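Local coordinates for SufE-like protein, chloroplastic (Arabidopsis thaliana, PDB 4PUI), which activates a chloroplast cysteine desulfurase and takes part in mobilising sulfur for iron-sulfur clusters in chloroplasts and mitochondria, here represented by its BolA-like domain, at residues G4-R9 and D45-F50; E24-S29 and H49-I54; R53-A58 and K91-V96; L70-L75 and H84-V89. All blocks are in the same frame, centred on the assembly; numbering follows the deposited sequence.

In the fold
Followed from its N terminus, the chain gives helix 5-18, strands 22-27 and 49-55, helix 64-74 and strand 85-91, the α-β-β-α-β order of the BolA-like domain. Contact 1 closes the span from the first helix to the residues leading into strand 49-55. Contact 2 ends on that same strand and closes the connection from strand 22-27. Where contact 2 finishes, contact 3 begins: it joins the far end of the central strand to the C-terminal tail. Contact 4 lies wholly within the span that contact 3 closes and packs the crossover helix on strand 85-91. Strand 49-55 thus serves contacts 1, 2 and 3, and contact 4 holds its other sheet neighbour.

Contact 1. Residues G4-R9 and D45-F50; sequences GSRGMR and DGETHF
Glu47 reaches into the first turn of helix 5-18, where two backbone N-H groups grip its carboxylate. OE1 accepts from Arg6 N at 2.9 Å on its syn side, and OE2 accepts from Gly7 N at 2.9 Å, the donor standing above the carboxylate plane. With CG anti to the carbonyl carbon (chi1 -57°) and the chain extended beyond it, the acid group spans the gap from loop to helix. Packing is tight beside this grip. Gly7, having no side chain, brings its CA to 3.6 Å from Phe50 CE2, while the aliphatic part of Arg6 meets the ring at another rim atom, CD 3.9 Å from Phe50 CE1. The guanidinium stands almost perpendicular to that ring, its plane turned by 86°. Here an acid from a distant loop serves the start of the opening helix of a BolA-like domain, whose N-cap residue is Gly4; the helix dipole would be expected to steady the negative charge. In the reverse direction Arg6 NH1 donates to Glu47 O at 2.9 Å, from above the carbonyl plane, and Arg6 NE makes a salt bridge with Glu78. The solvent-facing parts are looser. Exposed Ser5 offers OG 3.4 Å from Glu47 OE1, at best a weak bond. Elsewhere a water molecule accepts from Gly4 N at 2.9 Å and donates to Glu47 OE2.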
loop_
_atom_site.group_PDB
_atom_site.type_symbol
_atom_site.label_atom_id
_atom_site.label_comp_id
_atom_site.label_asym_id
_atom_site.label_seq_id
_atom_site.Cartn_x
_atom_site.Cartn_y
_atom_site.Cartn_z
ATOM N N GLY A 4 11.994 3.632 5.168
ATOM C CA GLY A 4 12.929 4.328 4.311
ATOM C C GLY A 4 12.187 5.319 3.435
ATOM O O GLY A 4 10.989 5.532 3.587
ATOM N N SER A 5 12.901 5.935 2.505
ATOM C CA SER A 5 12.301 6.979 1.674
ATOM C C SER A 5 11.094 6.529 0.845
ATOM O O SER A 5 10.101 7.250 0.772
ATOM C CB SER A 5 13.367 7.598 0.775
ATOM O OG SER A 5 14.013 6.592 0.020
ATOM N N ARG A 6 11.167 5.355 0.219
ATOM C CA ARG A 6 10.024 4.848 -0.552
ATOM C C ARG A 6 8.834 4.549 0.363
ATOM O O ARG A 6 7.704 4.909 0.042
ATOM C CB ARG A 6 10.360 3.577 -1.349
ATOM C CG ARG A 6 9.115 2.852 -1.867
ATOM C CD ARG A 6 9.425 1.781 -2.924
ATOM N NE ARG A 6 9.986 2.402 -4.112
ATOM C CZ ARG A 6 11.146 2.077 -4.667
ATOM N NH1 ARG A 6 11.884 1.096 -4.166
ATOM N NH2 ARG A 6 11.563 2.733 -5.742
ATOM N N GLY A 7 9.088 3.878 1.483
ATOM C CA GLY A 7 8.030 3.572 2.442
ATOM C C GLY A 7 7.289 4.833 2.865
ATOM O O GLY A 7 6.062 4.847 2.965
ATOM N N MET A 8 8.042 5.897 3.120
ATOM C CA MET A 8 7.450 7.168 3.523
ATOM C C MET A 8 6.598 7.755 2.401
ATOM O O MET A 8 5.498 8.266 2.649
ATOM C CB MET A 8 8.532 8.157 3.974
ATOM C CG MET A 8 9.203 7.762 5.272
ATOM S SD MET A 8 7.985 7.493 6.592
ATOM C CE MET A 8 7.580 9.174 7.052
ATOM N N ARG A 9 7.094 7.674 1.166
ATOM C CA ARG A 9 6.308 8.140 0.024
ATOM C C ARG A 9 5.010 7.355 -0.147
ATOM O O ARG A 9 3.968 7.945 -0.460
ATOM C CB ARG A 9 7.110 8.060 -1.284
ATOM C CG ARG A 9 8.201 9.075 -1.403
ATOM C CD ARG A 9 8.725 9.153 -2.840
ATOM N NE ARG A 9 9.188 7.868 -3.351
ATOM C CZ ARG A 9 10.448 7.453 -3.294
ATOM N NH1 ARG A 9 11.367 8.214 -2.734
ATOM N NH2 ARG A 9 10.790 6.271 -3.791
ATOM N N ASP A 45 18.236 -3.201 2.059
ATOM C CA ASP A 45 17.411 -4.262 1.438
ATOM C C ASP A 45 16.683 -3.834 0.167
ATOM O O ASP A 45 16.130 -4.677 -0.541
ATOM C CB ASP A 45 16.427 -4.942 2.407
ATOM C CG ASP A 45 17.116 -5.885 3.366
ATOM O OD1 ASP A 45 18.091 -6.541 2.945
ATOM O OD2 ASP A 45 16.692 -5.957 4.538
ATOM N N GLY A 46 16.655 -2.535 -0.114
ATOM C CA GLY A 46 16.144 -2.080 -1.391
ATOM C C GLY A 46 14.755 -1.483 -1.445
ATOM O O GLY A 46 14.389 -0.901 -2.460
ATOM N N GLU A 47 13.981 -1.620 -0.372
ATOM C CA GLU A 47 12.581 -1.204 -0.377
ATOM C C GLU A 47 11.854 -1.778 -1.581
ATOM O O GLU A 47 11.219 -1.053 -2.332
ATOM C CB GLU A 47 12.442 0.328 -0.348
ATOM C CG GLU A 47 13.129 0.986 0.845
ATOM C CD GLU A 47 12.658 2.414 1.072
ATOM O OE1 GLU A 47 13.277 3.331 0.509
ATOM O OE2 GLU A 47 11.660 2.614 1.802
ATOM N N THR A 48 11.945 -3.095 -1.745
ATOM C CA THR A 48 11.381 -3.768 -2.906
ATOM C C THR A 48 10.040 -4.427 -2.604
ATOM O O THR A 48 9.255 -4.676 -3.513
ATOM C CB THR A 48 12.329 -4.870 -3.397
ATOM O OG1 THR A 48 12.612 -5.753 -2.309
ATOM C CG2 THR A 48 13.626 -4.269 -3.907
ATOM N N HIS A 49 9.778 -4.709 -1.330
ATOM C CA HIS A 49 8.570 -5.424 -0.941
ATOM C C HIS A 49 7.920 -4.805 0.286
ATOM O O HIS A 49 8.578 -4.603 1.305
ATOM C CB HIS A 49 8.900 -6.887 -0.641
ATOM C CG HIS A 49 9.345 -7.663 -1.839
ATOM N ND1 HIS A 49 10.587 -7.501 -2.411
ATOM C CD2 HIS A 49 8.710 -8.604 -2.580
ATOM C CE1 HIS A 49 10.700 -8.307 -3.451
ATOM N NE2 HIS A 49 9.573 -8.984 -3.578
ATOM N N PHE A 50 6.627 -4.509 0.187
ATOM C CA PHE A 50 5.878 -3.991 1.324
ATOM C C PHE A 50 4.584 -4.759 1.516
ATOM O O PHE A 50 3.995 -5.245 0.552
ATOM C CB PHE A 50 5.531 -2.515 1.139
ATOM C CG PHE A 50 6.724 -1.600 1.164
ATOM C CD1 PHE A 50 7.507 -1.420 0.037
ATOM C CD2 PHE A 50 7.056 -0.917 2.330
ATOM C CE1 PHE A 50 8.619 -0.575 0.071
ATOM C CE2 PHE A 50 8.150 -0.068 2.374
ATOM C CZ PHE A 50 8.937 0.105 1.235
HETATM O O HOH W 1 11.010 1.239 3.814
#

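Contact 2. Residues E24-S29 and H49-I54; sequences EVEDVS and HFNLRI
Glu24 pairs with Arg53, and Glu26 with Asn51, as the hydrogen-bonded positions of two antiparallel strands whose axes approach to 4.6 Å at 161°. Val25 with Leu52 and Asp27 with Phe50 are the non-hydrogen-bonded pairs between them. Beyond the regular pairing, Val28 N donates to His49 O at 2.8 Å. The two faces of the sheet differ. On the face of Glu26 and Asn51 the side chains run side by side, and Asn51 ND2 donates to Glu26 OE1 at 3.1 Å, arriving from above the carboxylate plane; Val28 CG1 lies beside the same nitrogen. On the other face Leu52 CD2 meets Val25 CG2 at 3.8 Å, and Val25 CG1 touches Phe50 CD2, in the layer that Ile10 of helix 5-18 helps to cover in this α/β fold. Asp27 belongs here too, its CB 3.6 Å from Phe50 CE2, its CG anti to the backbone N (chi1 -172°) beside the same atom, and its OD1 over one face of the ring. That oxygen closes an Asx turn by accepting from Ser29 N at 3.0 Å, and it also takes the hydroxyl of Ser29 at 2.6 Å. Ser29 OG in turn accepts from His49 N at 3.1 Å and from Thr48 N. The Ser29 proton is thus committed to Asp27, which leaves the hydroxyl oxygen to act as acceptor for the backbone just where the strand pairing gives out.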
loop_
_atom_site.group_PDB
_atom_site.type_symbol
_atom_site.label_atom_id
_atom_site.label_comp_id
_atom_site.label_asym_id
_atom_site.label_seq_id
_atom_site.Cartn_x
_atom_site.Cartn_y
_atom_site.Cartn_z
ATOM N N GLU A 24 -1.283 0.712 7.593
ATOM C CA GLU A 24 0.005 0.135 7.941
ATOM C C GLU A 24 0.806 -0.119 6.673
ATOM O O GLU A 24 0.300 -0.702 5.723
ATOM C CB GLU A 24 -0.153 -1.179 8.705
ATOM C CG GLU A 24 1.191 -1.833 9.034
ATOM C CD GLU A 24 1.059 -3.128 9.818
ATOM O OE1 GLU A 24 -0.083 -3.560 10.071
ATOM O OE2 GLU A 24 2.105 -3.707 10.184
ATOM N N VAL A 25 2.053 0.331 6.676
ATOM C CA VAL A 25 2.957 0.147 5.548
ATOM C C VAL A 25 4.177 -0.536 6.127
ATOM O O VAL A 25 4.921 0.058 6.904
ATOM C CB VAL A 25 3.347 1.507 4.899
ATOM C CG1 VAL A 25 4.420 1.312 3.819
ATOM C CG2 VAL A 25 2.109 2.199 4.321
ATOM N N GLU A 26 4.358 -1.808 5.794
ATOM C CA GLU A 26 5.416 -2.596 6.405
ATOM C C GLU A 26 6.419 -3.011 5.342
ATOM O O GLU A 26 6.055 -3.662 4.364
ATOM C CB GLU A 26 4.821 -3.836 7.075
ATOM C CG GLU A 26 5.828 -4.687 7.826
ATOM C CD GLU A 26 5.268 -6.043 8.212
ATOM O OE1 GLU A 26 4.250 -6.466 7.620
ATOM O OE2 GLU A 26 5.853 -6.685 9.103
ATOM N N ASP A 27 7.674 -2.624 5.532
ATOM C CA ASP A 27 8.745 -2.999 4.617
ATOM C C ASP A 27 9.169 -4.433 4.927
ATOM O O ASP A 27 9.705 -4.711 5.996
ATOM C CB ASP A 27 9.920 -2.019 4.777
ATOM C CG ASP A 27 11.004 -2.203 3.731
ATOM O OD1 ASP A 27 11.067 -3.279 3.104
ATOM O OD2 ASP A 27 11.816 -1.267 3.550
ATOM N N VAL A 28 8.917 -5.346 3.995
ATOM C CA VAL A 28 9.340 -6.731 4.172
ATOM C C VAL A 28 10.375 -7.166 3.131
ATOM O O VAL A 28 10.497 -8.346 2.800
ATOM C CB VAL A 28 8.132 -7.692 4.200
ATOM C CG1 VAL A 28 7.286 -7.443 5.456
ATOM C CG2 VAL A 28 7.291 -7.550 2.938
ATOM N N SER A 29 11.140 -6.203 2.625
ATOM C CA SER A 29 12.175 -6.499 1.643
ATOM C C SER A 29 13.179 -7.531 2.134
ATOM O O SER A 29 13.710 -8.311 1.345
ATOM C CB SER A 29 12.912 -5.217 1.246
ATOM O OG SER A 29 11.990 -4.238 0.835
ATOM N N HIS A 49 9.778 -4.709 -1.330
ATOM C CA HIS A 49 8.570 -5.424 -0.941
ATOM C C HIS A 49 7.920 -4.805 0.286
ATOM O O HIS A 49 8.578 -4.603 1.305
ATOM C CB HIS A 49 8.900 -6.887 -0.641
ATOM C CG HIS A 49 9.345 -7.663 -1.839
ATOM N ND1 HIS A 49 10.587 -7.501 -2.411
ATOM C CD2 HIS A 49 8.710 -8.604 -2.580
ATOM C CE1 HIS A 49 10.700 -8.307 -3.451
ATOM N NE2 HIS A 49 9.573 -8.984 -3.578
ATOM N N PHE A 50 6.627 -4.509 0.187
ATOM C CA PHE A 50 5.878 -3.991 1.324
ATOM C C PHE A 50 4.584 -4.759 1.516
ATOM O O PHE A 50 3.995 -5.245 0.552
ATOM C CB PHE A 50 5.531 -2.515 1.139
ATOM C CG PHE A 50 6.724 -1.600 1.164
ATOM C CD1 PHE A 50 7.507 -1.420 0.037
ATOM C CD2 PHE A 50 7.056 -0.917 2.330
ATOM C CE1 PHE A 50 8.619 -0.575 0.071
ATOM C CE2 PHE A 50 8.150 -0.068 2.374
ATOM C CZ PHE A 50 8.937 0.105 1.235
ATOM N N ASN A 51 4.162 -4.869 2.772
ATOM C CA ASN A 51 2.807 -5.290 3.098
ATOM C C ASN A 51 2.015 -4.043 3.437
ATOM O O ASN A 51 2.466 -3.223 4.235
ATOM C CB ASN A 51 2.778 -6.241 4.307
ATOM C CG ASN A 51 3.477 -7.571 4.040
ATOM O OD1 ASN A 51 3.510 -8.046 2.907
ATOM N ND2 ASN A 51 4.029 -8.176 5.088
ATOM N N LEU A 52 0.835 -3.901 2.836
ATOM C CA LEU A 52 -0.049 -2.771 3.121
ATOM C C LEU A 52 -1.362 -3.261 3.739
ATOM O O LEU A 52 -1.972 -4.201 3.231
ATOM C CB LEU A 52 -0.391 -2.042 1.834
ATOM C CG LEU A 52 0.764 -1.541 0.975
ATOM C CD1 LEU A 52 0.243 -0.829 -0.270
ATOM C CD2 LEU A 52 1.651 -0.609 1.779
ATOM N N ARG A 53 -1.792 -2.623 4.826
ATOM C CA ARG A 53 -3.136 -2.847 5.341
ATOM C C ARG A 53 -3.827 -1.497 5.389
ATOM O O ARG A 53 -3.365 -0.583 6.072
ATOM C CB ARG A 53 -3.122 -3.483 6.731
ATOM C CG ARG A 53 -4.534 -3.777 7.277
ATOM C CD ARG A 53 -4.467 -4.290 8.703
ATOM N NE ARG A 53 -5.769 -4.654 9.261
ATOM C CZ ARG A 53 -6.571 -3.800 9.884
ATOM N NH1 ARG A 53 -6.217 -2.534 9.994
ATOM N NH2 ARG A 53 -7.732 -4.212 10.396
ATOM N N ILE A 54 -4.909 -1.365 4.628
ATOM C CA ILE A 54 -5.587 -0.081 4.485
ATOM C C ILE A 54 -7.055 -0.234 4.791
ATOM O O ILE A 54 -7.729 -1.041 4.165
ATOM C CB ILE A 54 -5.469 0.439 3.044
ATOM C CG1 ILE A 54 -4.036 0.263 2.552
ATOM C CG2 ILE A 54 -5.953 1.916 2.926
ATOM C CD1 ILE A 54 -3.866 0.502 1.056
#

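Contact 3. Residues R53-A58 and K91-V96; sequences RIVSDA and KTPAEV
Val55 and Lys91 face each other in a parallel bridge at the ends of strands 49-55 and 85-91, the two parallel strands of a beta-alpha-beta crossover that runs through helix 64-74 in the BolA-like fold. The backbone bonds come first. Lys91 N donates to Ile54 O at 2.9 Å, and Ser56 N donates to Lys91 O at 3.0 Å, each donor nearly along the C=O axis of its acceptor. Lys91 O also receives a CA-H...O contact from Val55 CA at 3.1 Å, so one carbonyl serves two successive residues, Val55 at the strand end and Ser56 just beyond it. The apolar contacts spread from Val55. Its CG1, anti to the backbone N (chi1 -175°), rests on Pro93 with CD at 3.9 Å, and the same methyl meets Val96 CG1 at 3.9 Å; CG2 also borders that valine methyl. The proline has a polar neighbour as well: Asp57 OD1 comes to 3.7 Å from Pro93 CG, the two side chains crossing at about a right angle. Polar side chains then fix the turns on either strand's exit. Ser56 OG accepts from Ala58 N at 3.0 Å in an ST turn and is also hydrogen-bonded to Leu18 O of helix 5-18, while Glu95 OE1 accepts from Thr92 N and makes a salt bridge with Arg67. The two backbone bonds are consistent with fixing the parallel register, while Val55, Pro93 and Val96 pack the C-terminal tail against the strand end by apolar contact.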
loop_
_atom_site.group_PDB
_atom_site.type_symbol
_atom_site.label_atom_id
_atom_site.label_comp_id
_atom_site.label_asym_id
_atom_site.label_seq_id
_atom_site.Cartn_x
_atom_site.Cartn_y
_atom_site.Cartn_z
ATOM N N ARG A 53 -1.792 -2.623 4.826
ATOM C CA ARG A 53 -3.136 -2.847 5.341
ATOM C C ARG A 53 -3.827 -1.497 5.389
ATOM O O ARG A 53 -3.365 -0.583 6.072
ATOM C CB ARG A 53 -3.122 -3.483 6.731
ATOM C CG ARG A 53 -4.534 -3.777 7.277
ATOM C CD ARG A 53 -4.467 -4.290 8.703
ATOM N NE ARG A 53 -5.769 -4.654 9.261
ATOM C CZ ARG A 53 -6.571 -3.800 9.884
ATOM N NH1 ARG A 53 -6.217 -2.534 9.994
ATOM N NH2 ARG A 53 -7.732 -4.212 10.396
ATOM N N ILE A 54 -4.909 -1.365 4.628
ATOM C CA ILE A 54 -5.587 -0.081 4.485
ATOM C C ILE A 54 -7.055 -0.234 4.791
ATOM O O ILE A 54 -7.729 -1.041 4.165
ATOM C CB ILE A 54 -5.469 0.439 3.044
ATOM C CG1 ILE A 54 -4.036 0.263 2.552
ATOM C CG2 ILE A 54 -5.953 1.916 2.926
ATOM C CD1 ILE A 54 -3.866 0.502 1.056
ATOM N N VAL A 55 -7.547 0.565 5.734
ATOM C CA VAL A 55 -8.984 0.640 5.992
ATOM C C VAL A 55 -9.479 2.021 5.551
ATOM O O VAL A 55 -9.098 3.040 6.129
ATOM C CB VAL A 55 -9.322 0.395 7.474
ATOM C CG1 VAL A 55 -10.832 0.360 7.656
ATOM C CG2 VAL A 55 -8.696 -0.919 7.955
ATOM N N SER A 56 -10.286 2.055 4.492
ATOM C CA SER A 56 -10.728 3.333 3.920
ATOM C C SER A 56 -12.132 3.234 3.374
ATOM O O SER A 56 -12.492 2.204 2.794
ATOM C CB SER A 56 -9.806 3.766 2.774
ATOM O OG SER A 56 -10.272 4.938 2.109
ATOM N N ASP A 57 -12.884 4.331 3.529
ATOM C CA ASP A 57 -14.182 4.546 2.888
ATOM C C ASP A 57 -14.135 4.321 1.383
ATOM O O ASP A 57 -15.133 3.930 0.769
ATOM C CB ASP A 57 -14.593 6.010 3.046
ATOM C CG ASP A 57 -15.056 6.346 4.418
ATOM O OD1 ASP A 57 -15.142 5.432 5.260
ATOM O OD2 ASP A 57 -15.351 7.541 4.644
ATOM N N ALA A 58 -12.988 4.635 0.787
ATOM C CA ALA A 58 -12.856 4.682 -0.666
ATOM C C ALA A 58 -13.058 3.322 -1.322
ATOM O O ALA A 58 -13.291 3.243 -2.520
ATOM C CB ALA A 58 -11.502 5.282 -1.057
ATOM N N LYS A 91 -9.705 -2.978 3.268
ATOM C CA LYS A 91 -11.024 -3.166 3.862
ATOM C C LYS A 91 -11.728 -1.844 4.046
ATOM O O LYS A 91 -11.096 -0.799 4.160
ATOM C CB LYS A 91 -10.901 -3.832 5.228
ATOM C CG LYS A 91 -10.097 -5.114 5.204
ATOM C CD LYS A 91 -10.105 -5.805 6.559
ATOM C CE LYS A 91 -9.506 -7.193 6.424
ATOM N NZ LYS A 91 -10.265 -8.206 7.205
ATOM N N THR A 92 -13.047 -1.890 4.117
ATOM C CA THR A 92 -13.793 -0.707 4.537
ATOM C C THR A 92 -13.941 -0.749 6.057
ATOM O O THR A 92 -13.757 -1.802 6.666
ATOM C CB THR A 92 -15.184 -0.682 3.907
ATOM O OG1 THR A 92 -15.913 -1.817 4.368
ATOM C CG2 THR A 92 -15.080 -0.753 2.392
ATOM N N PRO A 93 -14.253 0.397 6.682
ATOM C CA PRO A 93 -14.464 0.348 8.131
ATOM C C PRO A 93 -15.546 -0.666 8.519
ATOM O O PRO A 93 -15.432 -1.320 9.560
ATOM C CB PRO A 93 -14.897 1.778 8.457
ATOM C CG PRO A 93 -14.160 2.612 7.446
ATOM C CD PRO A 93 -14.193 1.783 6.178
ATOM N N ALA A 94 -16.564 -0.822 7.674
ATOM C CA ALA A 94 -17.673 -1.736 7.977
ATOM C C ALA A 94 -17.251 -3.204 7.993
ATOM O O ALA A 94 -17.949 -4.061 8.542
ATOM C CB ALA A 94 -18.816 -1.523 6.992
ATOM N N GLU A 95 -16.100 -3.489 7.393
ATOM C CA GLU A 95 -15.635 -4.865 7.222
ATOM C C GLU A 95 -14.676 -5.368 8.305
ATOM O O GLU A 95 -14.333 -6.552 8.335
ATOM C CB GLU A 95 -14.979 -5.026 5.844
ATOM C CG GLU A 95 -15.952 -4.929 4.695
ATOM C CD GLU A 95 -15.268 -4.765 3.357
ATOM O OE1 GLU A 95 -14.025 -4.597 3.327
ATOM O OE2 GLU A 95 -15.988 -4.801 2.342
ATOM N N VAL A 96 -14.228 -4.486 9.190
ATOM C CA VAL A 96 -13.224 -4.912 10.159
ATOM C C VAL A 96 -13.890 -5.522 11.393
ATOM O O VAL A 96 -15.119 -5.607 11.464
ATOM C CB VAL A 96 -12.270 -3.768 10.558
ATOM C CG1 VAL A 96 -11.685 -3.115 9.320
ATOM C CG2 VAL A 96 -12.982 -2.744 11.417
#

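Contact 4. Residues L70-L75 and H84-V89; sequences LIYDLL and HALSIV
Ile71, Tyr72 and Leu75 face Leu86 and Ile88 where helix 70-74 lies over strand 85-89, the axes 10.4 Å apart and their directions 138° from each other. This is the helix-on-sheet layer of a beta-alpha-beta crossover: helix 64-74 links strands 49-55 and 85-91 and packs on the sheet they form. No hydrogen bond spans the gap; the contact is apolar. Ile88 CD1 takes the central place. It lies 3.6 Å from Ile71 CG2, the two isoleucines sliding past each other in opposite directions, and it meets Tyr72 CD1 at 3.8 Å at the edge of the ring, near its plane. An extended chi2 (169°) puts that methyl there. Leu86 brings CB to 4.0 Å from Tyr72 CE1, and its side chain crosses that of Leu75 obliquely. Ile71 also touches Leu52 and Ile54 of the central strand, and Leu75 reaches Ile10 of helix 5-18, which ties the contact into the core. The Tyr72 ring stacks with His68, one helical turn earlier. Just past the end of helix 64-74, Leu75 CD1 lies 3.7 Å from Leu86 CD1.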
loop_
_atom_site.group_PDB
_atom_site.type_symbol
_atom_site.label_atom_id
_atom_site.label_comp_id
_atom_site.label_asym_id
_atom_site.label_seq_id
_atom_site.Cartn_x
_atom_site.Cartn_y
_atom_site.Cartn_z
ATOM N N LEU A 70 -6.652 -0.485 -7.721
ATOM C CA LEU A 70 -6.713 0.921 -7.323
ATOM C C LEU A 70 -5.419 1.332 -6.632
ATOM O O LEU A 70 -4.846 2.389 -6.925
ATOM C CB LEU A 70 -7.905 1.136 -6.372
ATOM C CG LEU A 70 -8.256 2.515 -5.800
ATOM C CD1 LEU A 70 -9.700 2.504 -5.354
ATOM C CD2 LEU A 70 -7.405 2.932 -4.619
ATOM N N ILE A 71 -4.968 0.490 -5.709
ATOM C CA ILE A 71 -3.738 0.748 -4.974
ATOM C C ILE A 71 -2.523 0.688 -5.907
ATOM O O ILE A 71 -1.627 1.533 -5.836
ATOM C CB ILE A 71 -3.572 -0.250 -3.819
ATOM C CG1 ILE A 71 -4.720 -0.100 -2.816
ATOM C CG2 ILE A 71 -2.218 -0.059 -3.130
ATOM C CD1 ILE A 71 -4.812 1.266 -2.245
ATOM N N TYR A 72 -2.505 -0.305 -6.788
ATOM C CA TYR A 72 -1.424 -0.423 -7.753
ATOM C C TYR A 72 -1.368 0.837 -8.625
ATOM O O TYR A 72 -0.287 1.362 -8.913
ATOM C CB TYR A 72 -1.604 -1.674 -8.614
ATOM C CG TYR A 72 -0.722 -2.821 -8.183
ATOM C CD1 TYR A 72 -0.820 -3.372 -6.908
ATOM C CD2 TYR A 72 0.232 -3.327 -9.046
ATOM C CE1 TYR A 72 0.010 -4.418 -6.523
ATOM C CE2 TYR A 72 1.052 -4.358 -8.675
ATOM C CZ TYR A 72 0.943 -4.897 -7.419
ATOM O OH TYR A 72 1.786 -5.926 -7.086
ATOM N N ASP A 73 -2.530 1.345 -9.020
ATOM C CA ASP A 73 -2.565 2.555 -9.844
ATOM C C ASP A 73 -1.991 3.760 -9.101
ATOM O O ASP A 73 -1.235 4.557 -9.667
ATOM C CB ASP A 73 -3.998 2.839 -10.305
ATOM C CG ASP A 73 -4.141 4.191 -10.977
ATOM O OD1 ASP A 73 -3.598 4.357 -12.076
ATOM O OD2 ASP A 73 -4.805 5.090 -10.411
ATOM N N LEU A 74 -2.351 3.903 -7.829
ATOM C CA LEU A 74 -1.862 5.026 -7.038
ATOM C C LEU A 74 -0.357 4.973 -6.855
ATOM O O LEU A 74 0.299 6.007 -6.707
ATOM C CB LEU A 74 -2.506 5.029 -5.655
ATOM C CG LEU A 74 -3.995 5.334 -5.587
ATOM C CD1 LEU A 74 -4.471 5.166 -4.155
ATOM C CD2 LEU A 74 -4.289 6.734 -6.102
ATOM N N LEU A 75 0.188 3.763 -6.846
ATOM C CA LEU A 75 1.596 3.586 -6.532
ATOM C C LEU A 75 2.421 3.196 -7.744
ATOM O O LEU A 75 3.547 2.727 -7.596
ATOM C CB LEU A 75 1.766 2.540 -5.427
ATOM C CG LEU A 75 1.084 2.907 -4.101
ATOM C CD1 LEU A 75 1.257 1.801 -3.072
ATOM C CD2 LEU A 75 1.642 4.222 -3.584
ATOM N N HIS A 84 8.973 -3.867 -6.187
ATOM C CA HIS A 84 8.714 -5.119 -6.876
ATOM C C HIS A 84 7.334 -5.678 -6.585
ATOM O O HIS A 84 6.614 -6.073 -7.506
ATOM C CB HIS A 84 9.765 -6.165 -6.515
ATOM C CG HIS A 84 11.122 -5.879 -7.078
ATOM N ND1 HIS A 84 11.355 -4.850 -7.962
ATOM C CD2 HIS A 84 12.312 -6.490 -6.878
ATOM C CE1 HIS A 84 12.638 -4.841 -8.286
ATOM N NE2 HIS A 84 13.240 -5.815 -7.637
ATOM N N ALA A 85 6.956 -5.695 -5.310
ATOM C CA ALA A 85 5.706 -6.342 -4.923
ATOM C C ALA A 85 5.022 -5.626 -3.782
ATOM O O ALA A 85 5.675 -5.119 -2.868
ATOM C CB ALA A 85 5.964 -7.788 -4.544
ATOM N N LEU A 86 3.697 -5.599 -3.840
ATOM C CA LEU A 86 2.891 -5.120 -2.729
ATOM C C LEU A 86 1.912 -6.212 -2.323
ATOM O O LEU A 86 1.181 -6.738 -3.161
ATOM C CB LEU A 86 2.098 -3.874 -3.114
ATOM C CG LEU A 86 2.895 -2.610 -3.414
ATOM C CD1 LEU A 86 2.023 -1.604 -4.147
ATOM C CD2 LEU A 86 3.445 -2.034 -2.127
ATOM N N SER A 87 1.891 -6.526 -1.040
ATOM C CA SER A 87 0.891 -7.441 -0.510
ATOM C C SER A 87 -0.223 -6.611 0.145
ATOM O O SER A 87 0.001 -5.966 1.166
ATOM C CB SER A 87 1.532 -8.384 0.501
ATOM O OG SER A 87 0.560 -9.207 1.115
ATOM N N ILE A 88 -1.417 -6.647 -0.434
ATOM C CA ILE A 88 -2.459 -5.687 -0.080
ATOM C C ILE A 88 -3.618 -6.312 0.702
ATOM O O ILE A 88 -4.171 -7.322 0.287
ATOM C CB ILE A 88 -2.998 -5.012 -1.336
ATOM C CG1 ILE A 88 -1.888 -4.187 -1.990
ATOM C CG2 ILE A 88 -4.228 -4.138 -1.008
ATOM C CD1 ILE A 88 -2.218 -3.689 -3.374
ATOM N N VAL A 89 -3.957 -5.707 1.842
ATOM C CA VAL A 89 -5.213 -5.992 2.531
ATOM C C VAL A 89 -5.951 -4.670 2.517
ATOM O O VAL A 89 -5.435 -3.672 3.011
ATOM C CB VAL A 89 -5.005 -6.476 3.986
ATOM C CG1 VAL A 89 -6.350 -6.558 4.728
ATOM C CG2 VAL A 89 -4.332 -7.840 3.997
#